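Local atomic coordinates of single-strand DNA-binding protein (PDB entry 3BTP), a protein that binds single-stranded DNA whatever its base composition, though not double-stranded DNA, and mediates nuclear uptake of single-stranded T-DNA copies. Residues Arg113-Ile118 / Gly157-Pro162; Leu151-Val156 / Asp302-Leu307; Leu320-Arg325 / Leu375-Asn380. One frame throughout, in Å; residues are numbered along the deposited sequence.

In the fold
Interactions 1 and 2 lie side by side, their centres about 7 Å apart, and they share the antiparallel sheet in which strand 149-153 runs between strands 117-124 and 159-160. Their segments alternate along the chain, and Lys306 of one reaches the carbonyl of Gly157 in the other. Interaction 2 leads from this sheet to a second four-strand antiparallel sheet through strand 304-308. Interaction 3 comes later in sequence, its centre about 13 Å from that of interaction 2 and 18 Å from that of interaction 1; it pairs helix 317-323, which follows the second sheet, with helix 371-377, which follows a barrel strand. Together the contacts lead from sheet to sheet and on towards the barrel.

Interaction 1. Residues Arg113-Ile118 / Gly157-Pro162; sequences RTDEYI and GNYYPP
The ring of Tyr159 points its edge at the carbonyl of Asp115 and lays one face under Ile118. Its OH donates to Asp115 O at 2.4 Å, so short that the exact length is doubtful, with the acceptor lying near the ring plane. Over the face, Ile118 CD1 stands 3.8 Å from the centroid of the Tyr159 ring and 16° off its normal, a CH-pi contact displaced toward CE1, from which CD1 is 3.7 Å away. An extended Ile118 chain (chi2 169°) carries the methyl out to this place. Strands 117-124 and 159-160 are not neighbours in their antiparallel sheet: both flank strand 149-153, so the tyrosine spans the middle strand, touching Leu151 on the way, and Arg153 NH1 also bonds to its OH. The buried Asp115 carboxylate lies beside the Tyr159 hydroxyl, beyond the rim of the ring, its plane 87° from the ring plane. Away from this dense corner the type I turn from Arg113 to Glu116 is open to solvent at Arg113 and Thr114. There Arg113 folds back on the turn, its NH1 held 2.8 Å from Asp115 OD1 and 2.7 Å from Asp115 OD2, while Asp115 OD2 also pairs with Lys266 and Arg153.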
loop_
_atom_site.group_PDB
_atom_site.type_symbol
_atom_site.label_atom_id
_atom_site.label_comp_id
_atom_site.label_asym_id
_atom_site.label_seq_id
_atom_site.Cartn_x
_atom_site.Cartn_y
_atom_site.Cartn_z
ATOM N N ARG A 113 19.450 -2.709 -9.534
ATOM C CA ARG A 113 19.714 -2.089 -8.247
ATOM C C ARG A 113 20.659 -2.946 -7.467
ATOM O O ARG A 113 20.542 -4.175 -7.452
ATOM C CB ARG A 113 18.432 -1.966 -7.468
ATOM C CG ARG A 113 17.455 -0.893 -7.948
ATOM C CD ARG A 113 16.663 -0.587 -6.706
ATOM N NE ARG A 113 16.567 0.825 -6.536
ATOM C CZ ARG A 113 16.933 1.542 -5.496
ATOM N NH1 ARG A 113 17.440 1.007 -4.417
ATOM N NH2 ARG A 113 16.735 2.843 -5.577
ATOM N N THR A 114 21.587 -2.289 -6.798
ATOM C CA THR A 114 22.534 -2.949 -5.896
ATOM C C THR A 114 21.906 -3.554 -4.604
ATOM O O THR A 114 22.500 -4.393 -3.972
ATOM C CB THR A 114 23.651 -1.969 -5.502
ATOM O OG1 THR A 114 23.072 -0.866 -4.789
ATOM C CG2 THR A 114 24.449 -1.474 -6.793
ATOM N N ASP A 115 20.693 -3.131 -4.259
ATOM C CA ASP A 115 19.970 -3.553 -3.075
ATOM C C ASP A 115 18.670 -4.298 -3.404
ATOM O O ASP A 115 17.739 -4.323 -2.610
ATOM C CB ASP A 115 19.699 -2.303 -2.193
ATOM C CG ASP A 115 18.733 -1.303 -2.852
ATOM O OD1 ASP A 115 18.324 -1.618 -3.971
ATOM O OD2 ASP A 115 18.366 -0.235 -2.260
ATOM N N GLU A 116 18.615 -4.925 -4.571
ATOM C CA GLU A 116 17.407 -5.605 -5.073
ATOM C C GLU A 116 17.067 -6.896 -4.263
ATOM O O GLU A 116 15.956 -7.444 -4.378
ATOM C CB GLU A 116 17.580 -5.896 -6.587
ATOM C CG GLU A 116 18.698 -6.933 -6.957
ATOM C CD GLU A 116 18.681 -7.374 -8.503
ATOM O OE1 GLU A 116 17.716 -7.093 -9.288
ATOM O OE2 GLU A 116 19.659 -8.026 -8.927
ATOM N N TYR A 117 18.069 -7.407 -3.501
ATOM C CA TYR A 117 17.807 -8.378 -2.452
ATOM C C TYR A 117 18.714 -8.191 -1.239
ATOM O O TYR A 117 19.796 -7.555 -1.315
ATOM C CB TYR A 117 17.682 -9.864 -2.951
ATOM C CG TYR A 117 19.014 -10.501 -3.357
ATOM C CD1 TYR A 117 19.865 -11.073 -2.387
ATOM C CD2 TYR A 117 19.442 -10.472 -4.708
ATOM C CE1 TYR A 117 21.097 -11.629 -2.731
ATOM C CE2 TYR A 117 20.642 -11.057 -5.078
ATOM C CZ TYR A 117 21.475 -11.617 -4.084
ATOM O OH TYR A 117 22.673 -12.153 -4.448
ATOM N N ILE A 118 18.211 -8.708 -0.118
ATOM C CA ILE A 118 18.920 -8.812 1.121
ATOM C C ILE A 118 18.857 -10.299 1.568
ATOM O O ILE A 118 17.797 -10.924 1.508
ATOM C CB ILE A 118 18.284 -7.909 2.201
ATOM C CG1 ILE A 118 18.231 -6.420 1.758
ATOM C CG2 ILE A 118 18.991 -8.070 3.539
ATOM C CD1 ILE A 118 17.390 -5.553 2.638
ATOM N N GLY A 157 10.469 -0.112 -2.741
ATOM C CA GLY A 157 11.414 -0.314 -1.636
ATOM C C GLY A 157 10.864 -1.086 -0.436
ATOM O O GLY A 157 11.478 -1.104 0.609
ATOM N N ASN A 158 9.681 -1.693 -0.596
ATOM C CA ASN A 158 9.195 -2.784 0.289
ATOM C C ASN A 158 10.007 -4.020 -0.031
ATOM O O ASN A 158 10.461 -4.179 -1.181
ATOM C CB ASN A 158 7.737 -3.118 0.047
ATOM C CG ASN A 158 6.826 -1.897 0.113
ATOM O OD1 ASN A 158 6.971 -1.001 0.947
ATOM N ND2 ASN A 158 5.875 -1.862 -0.797
ATOM N N TYR A 159 10.200 -4.867 0.969
ATOM C CA TYR A 159 10.957 -6.106 0.819
ATOM C C TYR A 159 10.064 -7.320 1.152
ATOM O O TYR A 159 9.472 -7.435 2.254
ATOM C CB TYR A 159 12.283 -6.064 1.671
ATOM C CG TYR A 159 13.440 -5.291 1.000
ATOM C CD1 TYR A 159 14.329 -5.917 0.173
ATOM C CD2 TYR A 159 13.582 -3.934 1.158
ATOM C CE1 TYR A 159 15.387 -5.221 -0.451
ATOM C CE2 TYR A 159 14.618 -3.199 0.516
ATOM C CZ TYR A 159 15.522 -3.859 -0.277
ATOM O OH TYR A 159 16.529 -3.170 -0.930
ATOM N N TYR A 160 9.993 -8.229 0.199
ATOM C CA TYR A 160 9.130 -9.427 0.274
ATOM C C TYR A 160 9.975 -10.647 0.440
ATOM O O TYR A 160 10.949 -10.818 -0.287
ATOM C CB TYR A 160 8.351 -9.643 -1.032
ATOM C CG TYR A 160 7.169 -8.723 -1.247
ATOM C CD1 TYR A 160 5.869 -9.197 -1.065
ATOM C CD2 TYR A 160 7.345 -7.376 -1.610
ATOM C CE1 TYR A 160 4.788 -8.384 -1.275
ATOM C CE2 TYR A 160 6.260 -6.531 -1.782
ATOM C CZ TYR A 160 4.972 -7.048 -1.621
ATOM O OH TYR A 160 3.850 -6.270 -1.849
ATOM N N PRO A 161 9.558 -11.530 1.381
ATOM C CA PRO A 161 10.181 -12.851 1.521
ATOM C C PRO A 161 9.545 -13.723 0.472
ATOM O O PRO A 161 8.549 -13.312 -0.108
ATOM C CB PRO A 161 9.813 -13.275 2.971
ATOM C CG PRO A 161 8.452 -12.577 3.240
ATOM C CD PRO A 161 8.431 -11.304 2.340
ATOM N N PRO A 162 10.115 -14.921 0.204
ATOM C CA PRO A 162 9.884 -15.670 -1.018
ATOM C C PRO A 162 8.448 -16.092 -1.365
ATOM O O PRO A 162 8.095 -15.901 -2.506
ATOM C CB PRO A 162 10.831 -16.901 -0.857
ATOM C CG PRO A 162 11.905 -16.371 0.038
ATOM C CD PRO A 162 11.143 -15.585 1.031
#

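Interaction 2. Residues Leu151-Val156 / Asp302-Leu307; sequences LYRDGV and DTEIKL
Arg153 and Lys306 mark the nearest approach of the two backbones, and even there the CA atoms are 11.1 Å apart, too far for main-chain bonding. The strands belong to different four-strand antiparallel sheets, 149-153 in one and 304-308 in the other, and a salt-bridge network of long side chains spans the gap. Arg153 leaves its strand with CG anti to the backbone N (chi1 -168°) and runs extended to NE, while Glu304 stretches out from the opposite direction. They meet end-on in a two-pronged grip. NH1 of Arg153 lies 2.9 Å from OE1 of Glu304, in an almost straight bond (171°) that uses the syn lone pair and keeps to the guanidinium plane. The second prong, Arg153 NH2 to Glu304 OE2 at 3.1 Å, is less straight, and the guanidinium and carboxylate planes are turned 36° against each other. Two bonds to one carboxylate fix the rotation of both flat groups. Asp115 and Tyr159 also take up Arg153 NH1, linking this network to the turn before strand 117-124 and to edge strand 159-160, and Asp316 and the carbonyl of Gly157 hold Lys306. The shared carboxylate probably offsets the closeness of the two cationic ends. Lys306 NZ comes to OE1 of Glu304 from above the carboxylate plane, at 2.6 Å.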
loop_
_atom_site.group_PDB
_atom_site.type_symbol
_atom_site.label_atom_id
_atom_site.label_comp_id
_atom_site.label_asym_id
_atom_site.label_seq_id
_atom_site.Cartn_x
_atom_site.Cartn_y
_atom_site.Cartn_z
ATOM N N LEU A 151 15.087 -11.523 0.878
ATOM C CA LEU A 151 14.140 -10.405 0.818
ATOM C C LEU A 151 14.302 -9.716 -0.548
ATOM O O LEU A 151 15.406 -9.376 -0.877
ATOM C CB LEU A 151 14.371 -9.445 2.007
ATOM C CG LEU A 151 13.958 -9.913 3.426
ATOM C CD1 LEU A 151 14.188 -8.851 4.515
ATOM C CD2 LEU A 151 12.438 -10.334 3.533
ATOM N N TYR A 152 13.217 -9.627 -1.360
ATOM C CA TYR A 152 13.261 -9.000 -2.710
ATOM C C TYR A 152 12.658 -7.571 -2.665
ATOM O O TYR A 152 11.547 -7.402 -2.167
ATOM C CB TYR A 152 12.470 -9.843 -3.690
ATOM C CG TYR A 152 12.917 -11.266 -3.732
ATOM C CD1 TYR A 152 13.968 -11.647 -4.567
ATOM C CD2 TYR A 152 12.329 -12.237 -2.906
ATOM C CE1 TYR A 152 14.418 -12.941 -4.584
ATOM C CE2 TYR A 152 12.769 -13.550 -2.911
ATOM C CZ TYR A 152 13.799 -13.889 -3.776
ATOM O OH TYR A 152 14.225 -15.178 -3.857
ATOM N N ARG A 153 13.374 -6.583 -3.161
ATOM C CA ARG A 153 12.924 -5.188 -3.163
ATOM C C ARG A 153 11.843 -5.062 -4.260
ATOM O O ARG A 153 12.028 -5.581 -5.355
ATOM C CB ARG A 153 14.087 -4.270 -3.497
ATOM C CG ARG A 153 13.800 -2.773 -3.237
ATOM C CD ARG A 153 14.892 -1.849 -3.893
ATOM N NE ARG A 153 14.570 -0.422 -3.661
ATOM C CZ ARG A 153 14.778 0.249 -2.520
ATOM N NH1 ARG A 153 15.381 -0.329 -1.469
ATOM N NH2 ARG A 153 14.418 1.537 -2.431
ATOM N N ASP A 154 10.692 -4.441 -3.964
ATOM C CA ASP A 154 9.670 -4.194 -4.990
ATOM C C ASP A 154 9.875 -2.790 -5.562
ATOM O O ASP A 154 10.895 -2.168 -5.273
ATOM C CB ASP A 154 8.234 -4.450 -4.492
ATOM C CG ASP A 154 7.662 -3.333 -3.568
ATOM O OD1 ASP A 154 8.333 -2.298 -3.316
ATOM O OD2 ASP A 154 6.518 -3.543 -3.029
ATOM N N GLY A 155 8.890 -2.273 -6.319
ATOM C CA GLY A 155 9.071 -0.988 -6.979
ATOM C C GLY A 155 9.136 0.251 -6.106
ATOM O O GLY A 155 9.647 1.268 -6.545
ATOM N N VAL A 156 8.645 0.167 -4.880
ATOM C CA VAL A 156 8.718 1.254 -3.887
ATOM C C VAL A 156 9.711 0.985 -2.722
ATOM O O VAL A 156 9.799 1.786 -1.788
ATOM C CB VAL A 156 7.280 1.634 -3.336
ATOM C CG1 VAL A 156 6.374 2.108 -4.505
ATOM C CG2 VAL A 156 6.587 0.447 -2.712
ATOM N N ASP A 302 19.731 9.538 3.993
ATOM C CA ASP A 302 19.328 8.629 2.911
ATOM C C ASP A 302 19.010 7.201 3.381
ATOM O O ASP A 302 18.789 6.321 2.543
ATOM C CB ASP A 302 20.442 8.510 1.854
ATOM C CG ASP A 302 20.458 9.687 0.856
ATOM O OD1 ASP A 302 19.699 10.667 1.066
ATOM O OD2 ASP A 302 21.234 9.614 -0.146
ATOM N N THR A 303 19.053 6.980 4.693
ATOM C CA THR A 303 18.739 5.706 5.336
ATOM C C THR A 303 17.281 5.274 5.116
ATOM O O THR A 303 16.397 6.071 5.175
ATOM C CB THR A 303 19.056 5.769 6.860
ATOM O OG1 THR A 303 20.425 6.138 7.001
ATOM C CG2 THR A 303 18.934 4.385 7.528
ATOM N N GLU A 304 17.056 3.997 4.846
ATOM C CA GLU A 304 15.683 3.471 4.688
ATOM C C GLU A 304 15.239 2.729 5.941
ATOM O O GLU A 304 16.003 2.040 6.536
ATOM C CB GLU A 304 15.638 2.548 3.490
ATOM C CG GLU A 304 15.488 3.327 2.212
ATOM C CD GLU A 304 15.618 2.465 0.934
ATOM O OE1 GLU A 304 15.495 1.187 0.964
ATOM O OE2 GLU A 304 15.820 3.116 -0.119
ATOM N N ILE A 305 13.991 2.865 6.321
ATOM C CA ILE A 305 13.471 2.106 7.443
ATOM C C ILE A 305 12.296 1.311 6.963
ATOM O O ILE A 305 11.380 1.882 6.423
ATOM C CB ILE A 305 12.961 3.037 8.639
ATOM C CG1 ILE A 305 14.071 4.009 9.125
ATOM C CG2 ILE A 305 12.452 2.158 9.810
ATOM C CD1 ILE A 305 13.535 5.122 9.975
ATOM N N LYS A 306 12.324 -0.003 7.208
ATOM C CA LYS A 306 11.237 -0.937 6.962
ATOM C C LYS A 306 10.636 -1.424 8.252
ATOM O O LYS A 306 11.330 -1.777 9.219
ATOM C CB LYS A 306 11.722 -2.205 6.232
ATOM C CG LYS A 306 12.778 -1.895 5.245
ATOM C CD LYS A 306 12.346 -0.870 4.146
ATOM C CE LYS A 306 13.592 -0.582 3.239
ATOM N NZ LYS A 306 13.285 0.239 2.015
ATOM N N LEU A 307 9.321 -1.509 8.188
ATOM C CA LEU A 307 8.492 -1.935 9.309
ATOM C C LEU A 307 7.719 -3.193 8.837
ATOM O O LEU A 307 7.038 -3.191 7.803
ATOM C CB LEU A 307 7.594 -0.775 9.664
ATOM C CG LEU A 307 8.013 0.343 10.619
ATOM C CD1 LEU A 307 9.397 0.315 11.154
ATOM C CD2 LEU A 307 7.714 1.653 10.027
#

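Interaction 3. Residues Leu320-Arg325 / Leu375-Asn380; sequences LESWER and LQNLPN
Ser322 and Asn377 meet through their side chains near the C-terminal ends of helices 317-323 and 371-377, where the nearest CA atoms, those of Ser322 and Gln376, are 7.5 Å apart. The serine CB points toward the second helix and is itself part of the contact: it lies 3.6 Å from Asn377 OD1 and 3.9 Å from Gln376 OE1, so two amide oxygens gather round one methylene. One bond further out, OG is turned between the backbone N and the carbonyl carbon of its own residue (chi1 78°). From that position it reaches Asn377 OD1 at 2.8 Å while staying close to its own helix, where the carbonyl of Tyr319, three residues back, is its other partner. The amide of Asn377 turns its oxygen to the serine; ND2 is farther off, 3.9 Å from Ser322 OG, and packs against Val156. Gln376, exposed, adds a looser touch through its bent chain.

Beyond Ser322 the helix ends with a bond of 3.0 Å from Glu324 N to Leu320 O, and the chain then leaves helical geometry. Glu321 O sits 3.3 Å above the guanidinium plane of Arg325, toward the rim of the group, and, from the loop after the helix, Arg325 NH2 forms a salt bridge with Asp372 of helix 371-377. Leu320, Trp323 and Leu378 also pack against the chain of another protein. A serine hydroxyl turned back to a carbonyl of its own helical turn is a common helix feature; here it also takes part in a side-chain contact between two helices, one following strand 314-316 of an antiparallel sheet and the other strand 367-370 of the eight-strand barrel.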
loop_
_atom_site.group_PDB
_atom_site.type_symbol
_atom_site.label_atom_id
_atom_site.label_comp_id
_atom_site.label_asym_id
_atom_site.label_seq_id
_atom_site.Cartn_x
_atom_site.Cartn_y
_atom_site.Cartn_z
ATOM N N LEU A 320 4.353 3.431 3.508
ATOM C CA LEU A 320 3.236 3.381 4.484
ATOM C C LEU A 320 2.584 4.768 4.704
ATOM O O LEU A 320 1.375 4.888 4.671
ATOM C CB LEU A 320 3.759 2.817 5.825
ATOM C CG LEU A 320 4.127 1.321 5.888
ATOM C CD1 LEU A 320 4.703 0.938 7.286
ATOM C CD2 LEU A 320 2.950 0.450 5.522
ATOM N N GLU A 321 3.393 5.808 4.895
ATOM C CA GLU A 321 2.880 7.166 5.042
ATOM C C GLU A 321 2.177 7.665 3.811
ATOM O O GLU A 321 1.137 8.340 3.941
ATOM C CB GLU A 321 4.017 8.180 5.340
ATOM C CG GLU A 321 4.602 8.002 6.698
ATOM C CD GLU A 321 3.577 8.317 7.759
ATOM O OE1 GLU A 321 3.035 9.454 7.766
ATOM O OE2 GLU A 321 3.287 7.415 8.559
ATOM N N SER A 322 2.730 7.404 2.611
ATOM C CA SER A 322 1.976 7.743 1.355
ATOM C C SER A 322 0.634 7.001 1.252
ATOM O O SER A 322 -0.273 7.453 0.561
ATOM C CB SER A 322 2.809 7.436 0.076
ATOM O OG SER A 322 2.813 6.035 -0.247
ATOM N N TRP A 323 0.518 5.805 1.837
ATOM C CA TRP A 323 -0.760 5.093 1.854
ATOM C C TRP A 323 -1.773 5.784 2.813
ATOM O O TRP A 323 -2.939 6.047 2.427
ATOM C CB TRP A 323 -0.550 3.624 2.234
ATOM C CG TRP A 323 -1.847 2.837 2.263
ATOM C CD1 TRP A 323 -2.668 2.635 3.342
ATOM C CD2 TRP A 323 -2.464 2.153 1.153
ATOM N NE1 TRP A 323 -3.744 1.873 2.974
ATOM C CE2 TRP A 323 -3.646 1.559 1.642
ATOM C CE3 TRP A 323 -2.092 1.946 -0.181
ATOM C CZ2 TRP A 323 -4.467 0.785 0.855
ATOM C CZ3 TRP A 323 -2.924 1.222 -1.000
ATOM C CH2 TRP A 323 -4.111 0.644 -0.486
ATOM N N GLU A 324 -1.333 6.110 4.040
ATOM C CA GLU A 324 -2.176 6.808 5.027
ATOM C C GLU A 324 -1.214 7.508 5.943
ATOM O O GLU A 324 -0.427 6.828 6.596
ATOM C CB GLU A 324 -3.027 5.803 5.889
ATOM C CG GLU A 324 -4.029 6.446 7.024
ATOM C CD GLU A 324 -4.265 5.521 8.348
ATOM O OE1 GLU A 324 -4.799 4.371 8.208
ATOM O OE2 GLU A 324 -3.861 5.936 9.524
ATOM N N ARG A 325 -1.307 8.821 6.069
ATOM C CA ARG A 325 -0.476 9.547 7.026
ATOM C C ARG A 325 -0.665 9.009 8.427
ATOM O O ARG A 325 -1.770 8.714 8.803
ATOM C CB ARG A 325 -0.794 11.033 6.979
ATOM C CG ARG A 325 -0.183 11.700 5.779
ATOM C CD ARG A 325 -0.788 11.186 4.365
ATOM N NE ARG A 325 0.137 11.418 3.223
ATOM C CZ ARG A 325 1.393 11.854 3.385
ATOM N NH1 ARG A 325 1.881 12.042 4.616
ATOM N NH2 ARG A 325 2.179 12.064 2.333
ATOM N N LEU A 375 2.349 10.305 -7.595
ATOM C CA LEU A 375 3.575 11.000 -7.899
ATOM C C LEU A 375 4.792 10.542 -7.074
ATOM O O LEU A 375 5.926 10.584 -7.579
ATOM C CB LEU A 375 3.403 12.513 -7.697
ATOM C CG LEU A 375 2.979 13.334 -8.930
ATOM C CD1 LEU A 375 1.680 12.857 -9.668
ATOM C CD2 LEU A 375 2.856 14.775 -8.540
ATOM N N GLN A 376 4.563 10.135 -5.813
ATOM C CA GLN A 376 5.618 9.651 -4.935
ATOM C C GLN A 376 6.059 8.263 -5.383
ATOM O O GLN A 376 7.245 7.905 -5.401
ATOM C CB GLN A 376 5.137 9.605 -3.425
ATOM C CG GLN A 376 6.163 10.230 -2.416
ATOM C CD GLN A 376 6.761 9.215 -1.405
ATOM O OE1 GLN A 376 6.273 9.120 -0.284
ATOM N NE2 GLN A 376 7.823 8.472 -1.797
ATOM N N ASN A 377 5.085 7.451 -5.671
ATOM C CA ASN A 377 5.319 6.031 -5.779
ATOM C C ASN A 377 5.516 5.558 -7.243
ATOM O O ASN A 377 6.110 4.500 -7.474
ATOM C CB ASN A 377 4.189 5.259 -5.117
ATOM C CG ASN A 377 4.228 5.354 -3.626
ATOM O OD1 ASN A 377 3.226 5.612 -3.017
ATOM N ND2 ASN A 377 5.384 5.161 -3.031
ATOM N N LEU A 378 4.967 6.304 -8.214
ATOM C CA LEU A 378 5.163 5.895 -9.625
ATOM C C LEU A 378 5.522 7.153 -10.411
ATOM O O LEU A 378 4.727 7.616 -11.233
ATOM C CB LEU A 378 3.901 5.260 -10.216
ATOM C CG LEU A 378 3.316 3.921 -9.727
ATOM C CD1 LEU A 378 2.572 4.106 -8.427
ATOM C CD2 LEU A 378 2.356 3.398 -10.825
ATOM N N PRO A 379 6.738 7.697 -10.177
ATOM C CA PRO A 379 7.174 8.981 -10.770
ATOM C C PRO A 379 7.284 8.917 -12.333
ATOM O O PRO A 379 7.307 9.963 -12.991
ATOM C CB PRO A 379 8.557 9.214 -10.129
ATOM C CG PRO A 379 9.060 7.772 -9.843
ATOM C CD PRO A 379 7.807 7.040 -9.388
ATOM N N ASN A 380 7.370 7.708 -12.888
ATOM C CA ASN A 380 7.375 7.523 -14.324
ATOM C C ASN A 380 6.117 6.883 -14.907
ATOM O O ASN A 380 6.108 6.579 -16.081
ATOM C CB ASN A 380 8.602 6.688 -14.742
ATOM C CG ASN A 380 9.916 7.368 -14.360
ATOM O OD1 ASN A 380 10.207 8.527 -14.764
ATOM N ND2 ASN A 380 10.693 6.679 -13.522
#